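Local structure of profilin-1A (Acanthamoeba castellanii, 1ACF) at residues A[15-29]-A[90-104]. The protein binds monomeric actin, restraining its polymerization at high concentration and promoting it at low, and binds PIP2, thereby inhibiting formation of IP3 and DG. Sequence-based numbering, arbitrary orientation.
Sequences AVTQAAILGLDGNTW and KTSKAILVGVYNEKI
Ala20 and Val97 exchange two backbone hydrogen bonds at the middle of an antiparallel strand pair, 18-23 against 94-100. Toward one end Leu22 and Ile95 repeat the exchange, Leu22 N lying 2.6 Å from Ile95 O; toward the other, Val99 N gives to Gln18 O and Thr17 N to Val99 O. On one face Ile21 and Leu96 run alongside each other, Ile21 CG1 pressed to 3.3 Å from Leu96 CD2, closer than carbons normally pack. Gly98, paired with Ala19, lets Val16 CG2 rest against its CA at 3.8 Å. Past the strand end, in the type I turn from Gly23 to Gly26, Leu24 swings CG beside its own backbone N (chi1 -69°) and reaches back to Ile95, on the face shared with Leu22 and Val97; it lies roughly perpendicular to the Ile95 side chain, CD2 reaching Ile95 CG1 at 3.8 Å and Lys90 CE at 3.6 Å. Trp29 lays one ring face over Gly23 CA and brings CZ3 to Ala94 CB at 3.7 Å. A water bridges Leu24 N and Lys93 O. Helix 2-11 packs on Ile21 and Ala19, helix 39-50 on Ile95. The N- and C-terminal parts of the profilin fold are thus joined in its central sheet by backbone bonds between two largely apolar faces, both backed by helices.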
ATOM      1  N   ALA A  15      -3.231  -4.556  12.177  1.00 13.50           N
ATOM      2  CA  ALA A  15      -4.073  -3.486  11.595  1.00 10.48           C
ATOM      3  C   ALA A  15      -4.100  -3.672  10.075  1.00  9.46           C
ATOM      4  O   ALA A  15      -4.843  -3.046   9.320  1.00  7.36           O
ATOM      5  CB  ALA A  15      -3.502  -2.143  12.013  1.00 13.32           C
ATOM      6  N   VAL A  16      -3.203  -4.602   9.702  1.00 10.75           N
ATOM      7  CA  VAL A  16      -3.026  -4.934   8.258  1.00 14.17           C
ATOM      8  C   VAL A  16      -2.837  -6.435   8.152  1.00 13.63           C
ATOM      9  O   VAL A  16      -2.172  -6.986   9.038  1.00 17.90           O
ATOM     10  CB  VAL A  16      -1.816  -4.061   7.776  1.00 16.91           C
ATOM     11  CG1 VAL A  16      -0.872  -4.701   6.813  1.00 12.82           C
ATOM     12  CG2 VAL A  16      -2.324  -2.713   7.220  1.00 11.91           C
ATOM     13  N   THR A  17      -3.383  -7.072   7.160  1.00 11.88           N
ATOM     14  CA  THR A  17      -3.337  -8.486   6.905  1.00  8.75           C
ATOM     15  C   THR A  17      -2.165  -8.919   6.071  1.00  8.73           C
ATOM     16  O   THR A  17      -1.595  -9.973   6.382  1.00 11.33           O
ATOM     17  CB  THR A  17      -4.673  -8.997   6.202  1.00 13.91           C
ATOM     18  OG1 THR A  17      -5.666  -8.999   7.291  1.00 19.76           O
ATOM     19  CG2 THR A  17      -4.578 -10.405   5.595  1.00 14.01           C
ATOM     20  N   GLN A  18      -1.904  -8.216   4.986  1.00  5.19           N
ATOM     21  CA  GLN A  18      -0.839  -8.451   4.010  1.00  5.61           C
ATOM     22  C   GLN A  18      -0.194  -7.063   3.714  1.00  7.96           C
ATOM     23  O   GLN A  18      -1.016  -6.115   3.581  1.00  8.05           O
ATOM     24  CB  GLN A  18      -1.429  -8.918   2.652  1.00  8.07           C
ATOM     25  CG  GLN A  18      -2.276 -10.176   2.781  1.00  7.57           C
ATOM     26  CD  GLN A  18      -2.821 -10.726   1.514  1.00  6.61           C
ATOM     27  OE1 GLN A  18      -2.303 -11.704   0.954  1.00 11.55           O
ATOM     28  NE2 GLN A  18      -3.868 -10.125   1.005  1.00  6.53           N
ATOM     29  N   ALA A  19       1.101  -7.041   3.635  1.00  3.88           N
ATOM     30  CA  ALA A  19       1.823  -5.731   3.352  1.00  5.74           C
ATOM     31  C   ALA A  19       3.017  -5.950   2.452  1.00  3.85           C
ATOM     32  O   ALA A  19       3.706  -6.988   2.390  1.00  2.95           O
ATOM     33  CB  ALA A  19       2.189  -5.064   4.667  1.00  2.00           C
ATOM     34  N   ALA A  20       3.305  -4.955   1.647  1.00  7.30           N
ATOM     35  CA  ALA A  20       4.494  -5.007   0.758  1.00  5.90           C
ATOM     36  C   ALA A  20       5.126  -3.596   0.804  1.00  8.50           C
ATOM     37  O   ALA A  20       4.419  -2.663   1.210  1.00  7.90           O
ATOM     38  CB  ALA A  20       4.184  -5.416  -0.653  1.00  8.06           C
ATOM     39  N   ILE A  21       6.393  -3.547   0.427  1.00  6.80           N
ATOM     40  CA  ILE A  21       7.134  -2.285   0.335  1.00  7.29           C
ATOM     41  C   ILE A  21       7.748  -2.230  -1.062  1.00  4.07           C
ATOM     42  O   ILE A  21       8.521  -3.149  -1.422  1.00  3.88           O
ATOM     43  CB  ILE A  21       8.191  -1.982   1.424  1.00  6.35           C
ATOM     44  CG1 ILE A  21       7.603  -1.528   2.771  1.00  2.42           C
ATOM     45  CG2 ILE A  21       9.105  -0.845   0.853  1.00 11.37           C
ATOM     46  CD1 ILE A  21       8.704  -1.537   3.886  1.00  2.07           C
ATOM     47  N   LEU A  22       7.290  -1.222  -1.802  1.00  2.56           N
ATOM     48  CA  LEU A  22       7.854  -1.083  -3.159  1.00  5.91           C
ATOM     49  C   LEU A  22       8.798   0.120  -3.371  1.00  7.02           C
ATOM     50  O   LEU A  22       8.832   1.116  -2.649  1.00  9.72           O
ATOM     51  CB  LEU A  22       6.698  -0.889  -4.139  1.00  6.23           C
ATOM     52  CG  LEU A  22       5.713  -1.911  -4.584  1.00  6.97           C
ATOM     53  CD1 LEU A  22       5.314  -2.844  -3.479  1.00  8.17           C
ATOM     54  CD2 LEU A  22       4.558  -1.104  -5.164  1.00 11.28           C
ATOM     55  N   GLY A  23       9.466   0.012  -4.501  1.00  6.95           N
ATOM     56  CA  GLY A  23      10.353   0.999  -5.095  1.00  9.35           C
ATOM     57  C   GLY A  23       9.460   1.810  -6.077  1.00 11.77           C
ATOM     58  O   GLY A  23       8.432   1.359  -6.547  1.00  9.50           O
ATOM     59  N   LEU A  24       9.920   3.029  -6.362  1.00 14.40           N
ATOM     60  CA  LEU A  24       9.237   3.964  -7.275  1.00 11.10           C
ATOM     61  C   LEU A  24       9.315   3.438  -8.681  1.00  9.29           C
ATOM     62  O   LEU A  24       8.575   3.976  -9.552  1.00 14.12           O
ATOM     63  CB  LEU A  24       9.724   5.402  -6.995  1.00 10.52           C
ATOM     64  CG  LEU A  24       9.347   6.087  -5.698  1.00  8.31           C
ATOM     65  CD1 LEU A  24       9.802   7.559  -5.706  1.00  7.28           C
ATOM     66  CD2 LEU A  24       7.838   6.088  -5.511  1.00  9.02           C
ATOM     67  N   ASP A  25      10.106   2.404  -8.913  1.00  8.93           N
ATOM     68  CA  ASP A  25      10.098   1.787 -10.265  1.00 13.21           C
ATOM     69  C   ASP A  25       8.997   0.691 -10.317  1.00 14.94           C
ATOM     70  O   ASP A  25       8.882   0.038 -11.355  1.00 15.01           O
ATOM     71  CB  ASP A  25      11.409   1.150 -10.644  1.00 14.11           C
ATOM     72  CG  ASP A  25      11.923   0.140  -9.631  1.00  9.12           C
ATOM     73  OD1 ASP A  25      11.454   0.110  -8.503  1.00 14.85           O
ATOM     74  OD2 ASP A  25      12.810  -0.619 -10.039  1.00 10.60           O
ATOM     75  N   GLY A  26       8.330   0.508  -9.171  1.00 16.68           N
ATOM     76  CA  GLY A  26       7.287  -0.506  -9.015  1.00 14.51           C
ATOM     77  C   GLY A  26       7.746  -1.922  -8.635  1.00 10.89           C
ATOM     78  O   GLY A  26       6.874  -2.805  -8.591  1.00  7.82           O
ATOM     79  N   ASN A  27       8.998  -2.165  -8.402  1.00  9.78           N
ATOM     80  CA  ASN A  27       9.581  -3.438  -7.996  1.00 10.60           C
ATOM     81  C   ASN A  27       9.461  -3.547  -6.483  1.00 10.53           C
ATOM     82  O   ASN A  27       9.591  -2.578  -5.738  1.00 10.68           O
ATOM     83  CB  ASN A  27      10.960  -3.730  -8.555  1.00 15.68           C
ATOM     84  CG  ASN A  27      10.858  -3.981 -10.081  1.00 21.29           C
ATOM     85  OD1 ASN A  27       9.982  -4.749 -10.557  1.00 23.17           O
ATOM     86  ND2 ASN A  27      11.696  -3.343 -10.876  1.00 23.40           N
ATOM     87  N   THR A  28       9.150  -4.763  -6.029  1.00  9.29           N
ATOM     88  CA  THR A  28       8.937  -5.049  -4.600  1.00  8.51           C
ATOM     89  C   THR A  28      10.272  -5.090  -3.882  1.00  7.05           C
ATOM     90  O   THR A  28      11.249  -5.613  -4.427  1.00  5.46           O
ATOM     91  CB  THR A  28       8.107  -6.398  -4.434  1.00 10.29           C
ATOM     92  OG1 THR A  28       6.820  -6.145  -5.074  1.00 11.43           O
ATOM     93  CG2 THR A  28       8.002  -6.883  -2.999  1.00 11.76           C
ATOM     94  N   TRP A  29      10.263  -4.553  -2.645  1.00  9.81           N
ATOM     95  CA  TRP A  29      11.502  -4.547  -1.833  1.00  9.82           C
ATOM     96  C   TRP A  29      11.427  -5.698  -0.830  1.00  9.04           C
ATOM     97  O   TRP A  29      12.410  -6.373  -0.577  1.00 10.68           O
ATOM     98  CB  TRP A  29      11.758  -3.185  -1.222  1.00  8.29           C
ATOM     99  CG  TRP A  29      12.265  -2.153  -2.198  1.00 13.02           C
ATOM    100  CD1 TRP A  29      12.392  -2.240  -3.572  1.00  6.86           C
ATOM    101  CD2 TRP A  29      12.548  -0.769  -1.865  1.00  9.21           C
ATOM    102  NE1 TRP A  29      12.797  -1.051  -4.090  1.00  2.84           N
ATOM    103  CE2 TRP A  29      12.881  -0.129  -3.080  1.00  9.70           C
ATOM    104  CE3 TRP A  29      12.523  -0.056  -0.678  1.00 12.17           C
ATOM    105  CZ2 TRP A  29      13.213   1.233  -3.093  1.00  7.91           C
ATOM    106  CZ3 TRP A  29      12.902   1.296  -0.686  1.00 12.12           C
ATOM    107  CH2 TRP A  29      13.223   1.904  -1.889  1.00  6.59           C
ATOM    108  N   LYS A  90       2.865   6.740  -0.431  1.00  9.14           N
ATOM    109  CA  LYS A  90       4.159   6.965  -1.102  1.00  6.74           C
ATOM    110  C   LYS A  90       5.053   7.818  -0.201  1.00  5.89           C
ATOM    111  O   LYS A  90       4.527   8.810   0.322  1.00  9.46           O
ATOM    112  CB  LYS A  90       4.070   7.571  -2.473  1.00  5.88           C
ATOM    113  CG  LYS A  90       5.453   8.079  -2.967  1.00 11.46           C
ATOM    114  CD  LYS A  90       5.177   9.151  -4.022  1.00 12.33           C
ATOM    115  CE  LYS A  90       6.334   9.302  -5.003  1.00 10.42           C
ATOM    116  NZ  LYS A  90       5.756   9.998  -6.209  1.00  7.68           N
ATOM    117  N   THR A  91       6.240   7.332  -0.022  1.00  5.50           N
ATOM    118  CA  THR A  91       7.273   8.034   0.752  1.00  9.19           C
ATOM    119  C   THR A  91       8.198   8.777  -0.224  1.00  5.19           C
ATOM    120  O   THR A  91       7.895   8.887  -1.426  1.00  7.43           O
ATOM    121  CB  THR A  91       7.966   7.098   1.773  1.00  8.27           C
ATOM    122  OG1 THR A  91       8.701   6.013   1.129  1.00  8.51           O
ATOM    123  CG2 THR A  91       6.953   6.566   2.805  1.00  4.68           C
ATOM    124  N   SER A  92       9.350   9.154   0.220  1.00  8.69           N
ATOM    125  CA  SER A  92      10.350   9.828  -0.647  1.00  6.49           C
ATOM    126  C   SER A  92      10.897   8.908  -1.694  1.00  6.07           C
ATOM    127  O   SER A  92      11.040   9.300  -2.900  1.00  5.32           O
ATOM    128  CB  SER A  92      11.432  10.457   0.215  1.00  6.92           C
ATOM    129  OG  SER A  92      12.503   9.532   0.377  1.00 13.54           O
ATOM    130  N   LYS A  93      11.227   7.666  -1.278  1.00  6.16           N
ATOM    131  CA  LYS A  93      11.812   6.673  -2.207  1.00  6.15           C
ATOM    132  C   LYS A  93      11.069   5.348  -2.383  1.00  5.86           C
ATOM    133  O   LYS A  93      11.576   4.478  -3.128  1.00  7.10           O
ATOM    134  CB  LYS A  93      13.223   6.284  -1.659  1.00  4.28           C
ATOM    135  CG  LYS A  93      14.204   7.420  -1.734  1.00 10.48           C
ATOM    136  CD  LYS A  93      15.330   7.242  -0.700  1.00 10.79           C
ATOM    137  CE  LYS A  93      16.054   8.608  -0.674  1.00 11.49           C
ATOM    138  NZ  LYS A  93      15.164   9.570   0.050  1.00  5.53           N
ATOM    139  N   ALA A  94       9.963   5.151  -1.689  1.00  7.03           N
ATOM    140  CA  ALA A  94       9.253   3.867  -1.667  1.00  8.73           C
ATOM    141  C   ALA A  94       7.758   4.050  -1.527  1.00  7.95           C
ATOM    142  O   ALA A  94       7.278   5.169  -1.281  1.00  7.98           O
ATOM    143  CB  ALA A  94       9.712   3.092  -0.381  1.00  2.00           C
ATOM    144  N   ILE A  95       7.110   2.889  -1.714  1.00  8.78           N
ATOM    145  CA  ILE A  95       5.644   2.852  -1.554  1.00  8.13           C
ATOM    146  C   ILE A  95       5.258   1.705  -0.587  1.00  3.72           C
ATOM    147  O   ILE A  95       5.686   0.594  -0.820  1.00  2.00           O
ATOM    148  CB  ILE A  95       4.839   2.668  -2.867  1.00  6.56           C
ATOM    149  CG1 ILE A  95       5.298   3.689  -3.940  1.00  8.45           C
ATOM    150  CG2 ILE A  95       3.334   2.915  -2.457  1.00  5.39           C
ATOM    151  CD1 ILE A  95       4.987   3.260  -5.417  1.00  3.47           C
ATOM    152  N   LEU A  96       4.477   2.106   0.383  1.00  3.25           N
ATOM    153  CA  LEU A  96       3.936   1.211   1.403  1.00  7.30           C
ATOM    154  C   LEU A  96       2.528   0.759   0.947  1.00  7.68           C
ATOM    155  O   LEU A  96       1.766   1.630   0.532  1.00  9.56           O
ATOM    156  CB  LEU A  96       3.814   1.770   2.812  1.00  4.69           C
ATOM    157  CG  LEU A  96       4.971   2.385   3.492  1.00  6.51           C
ATOM    158  CD1 LEU A  96       4.733   2.740   4.937  1.00  5.06           C
ATOM    159  CD2 LEU A  96       6.149   1.389   3.386  1.00 12.43           C
ATOM    160  N   VAL A  97       2.344  -0.568   1.057  1.00 10.92           N
ATOM    161  CA  VAL A  97       1.031  -1.176   0.750  1.00  9.83           C
ATOM    162  C   VAL A  97       0.560  -1.993   1.978  1.00  7.21           C
ATOM    163  O   VAL A  97       1.250  -2.962   2.344  1.00  8.35           O
ATOM    164  CB  VAL A  97       0.993  -2.047  -0.503  1.00 12.71           C
ATOM    165  CG1 VAL A  97      -0.509  -2.408  -0.742  1.00 15.38           C
ATOM    166  CG2 VAL A  97       1.607  -1.477  -1.755  1.00  9.30           C
ATOM    167  N   GLY A  98      -0.539  -1.597   2.508  1.00  4.58           N
ATOM    168  CA  GLY A  98      -1.176  -2.247   3.666  1.00  5.54           C
ATOM    169  C   GLY A  98      -2.610  -2.675   3.321  1.00  4.28           C
ATOM    170  O   GLY A  98      -3.568  -1.869   3.364  1.00  2.01           O
ATOM    171  N   VAL A  99      -2.741  -3.989   3.021  1.00  5.26           N
ATOM    172  CA  VAL A  99      -4.082  -4.551   2.684  1.00  8.68           C
ATOM    173  C   VAL A  99      -4.880  -4.921   3.954  1.00  7.02           C
ATOM    174  O   VAL A  99      -4.262  -5.487   4.894  1.00  7.25           O
ATOM    175  CB  VAL A  99      -3.897  -5.789   1.788  1.00  9.51           C
ATOM    176  CG1 VAL A  99      -5.218  -6.561   1.636  1.00 14.03           C
ATOM    177  CG2 VAL A  99      -3.322  -5.535   0.432  1.00  6.39           C
ATOM    178  N   TYR A 100      -6.174  -4.634   4.058  1.00  6.90           N
ATOM    179  CA  TYR A 100      -6.912  -5.061   5.282  1.00 11.12           C
ATOM    180  C   TYR A 100      -8.177  -5.856   4.917  1.00 14.92           C
ATOM    181  O   TYR A 100      -8.720  -5.722   3.789  1.00 17.73           O
ATOM    182  CB  TYR A 100      -7.296  -3.903   6.242  1.00 10.04           C
ATOM    183  CG  TYR A 100      -8.190  -2.873   5.590  1.00  9.85           C
ATOM    184  CD1 TYR A 100      -7.625  -1.885   4.768  1.00  9.91           C
ATOM    185  CD2 TYR A 100      -9.575  -2.910   5.676  1.00 10.97           C
ATOM    186  CE1 TYR A 100      -8.423  -0.929   4.111  1.00  7.60           C
ATOM    187  CE2 TYR A 100     -10.367  -1.941   5.047  1.00  9.81           C
ATOM    188  CZ  TYR A 100      -9.796  -0.963   4.251  1.00  6.12           C
ATOM    189  OH  TYR A 100     -10.547  -0.009   3.592  1.00  3.13           O
ATOM    190  N   ASN A 101      -8.691  -6.651   5.876  1.00 16.73           N
ATOM    191  CA  ASN A 101      -9.929  -7.436   5.642  1.00 18.76           C
ATOM    192  C   ASN A 101     -11.062  -6.864   6.511  1.00 21.82           C
ATOM    193  O   ASN A 101     -10.896  -5.910   7.300  1.00 22.10           O
ATOM    194  CB  ASN A 101      -9.773  -8.926   5.792  1.00 13.15           C
ATOM    195  CG  ASN A 101      -9.478  -9.416   7.178  1.00 16.82           C
ATOM    196  OD1 ASN A 101      -9.512  -8.699   8.199  1.00 16.30           O
ATOM    197  ND2 ASN A 101      -9.128 -10.720   7.262  1.00 15.75           N
ATOM    198  N   GLU A 102     -12.207  -7.473   6.305  1.00 22.76           N
ATOM    199  CA  GLU A 102     -13.452  -7.104   6.993  1.00 26.39           C
ATOM    200  C   GLU A 102     -13.354  -7.250   8.481  1.00 25.50           C
ATOM    201  O   GLU A 102     -14.250  -6.825   9.243  1.00 27.96           O
ATOM    202  CB  GLU A 102     -14.611  -7.990   6.498  1.00 28.80           C
ATOM    203  CG  GLU A 102     -14.712  -8.242   5.002  1.00 38.20           C
ATOM    204  CD  GLU A 102     -13.656  -8.985   4.249  1.00 46.00           C
ATOM    205  OE1 GLU A 102     -12.796  -9.608   4.930  1.00 46.44           O
ATOM    206  OE2 GLU A 102     -13.624  -8.998   2.998  1.00 50.32           O
ATOM    207  N   LYS A 103     -12.287  -7.841   8.970  1.00 27.54           N
ATOM    208  CA  LYS A 103     -12.122  -8.034  10.439  1.00 28.69           C
ATOM    209  C   LYS A 103     -11.308  -6.896  11.038  1.00 27.34           C
ATOM    210  O   LYS A 103     -10.990  -6.937  12.246  1.00 29.94           O
ATOM    211  CB  LYS A 103     -11.439  -9.340  10.803  1.00 32.62           C
ATOM    212  CG  LYS A 103     -12.232 -10.568  11.162  1.00 38.11           C
ATOM    213  CD  LYS A 103     -12.751 -11.397  10.012  1.00 41.39           C
ATOM    214  CE  LYS A 103     -11.678 -12.129   9.257  1.00 44.56           C
ATOM    215  NZ  LYS A 103     -10.950 -13.080  10.146  1.00 46.15           N
ATOM    216  N   ILE A 104     -10.926  -5.948  10.187  1.00 24.65           N
ATOM    217  CA  ILE A 104     -10.128  -4.794  10.613  1.00 20.97           C
ATOM    218  C   ILE A 104     -10.875  -3.475  10.374  1.00 16.82           C
ATOM    219  O   ILE A 104     -11.601  -3.268   9.425  1.00 15.87           O
ATOM    220  CB  ILE A 104      -8.713  -4.759   9.913  1.00 21.18           C
ATOM    221  CG1 ILE A 104      -7.850  -5.920  10.456  1.00 17.29           C
ATOM    222  CG2 ILE A 104      -7.984  -3.359  10.022  1.00 15.13           C
ATOM    223  CD1 ILE A 104      -6.811  -6.414   9.417  1.00 15.81           C
TER
HETATM  224  O   HOH W   1      12.883   4.182  -5.759  1.00  8.64           O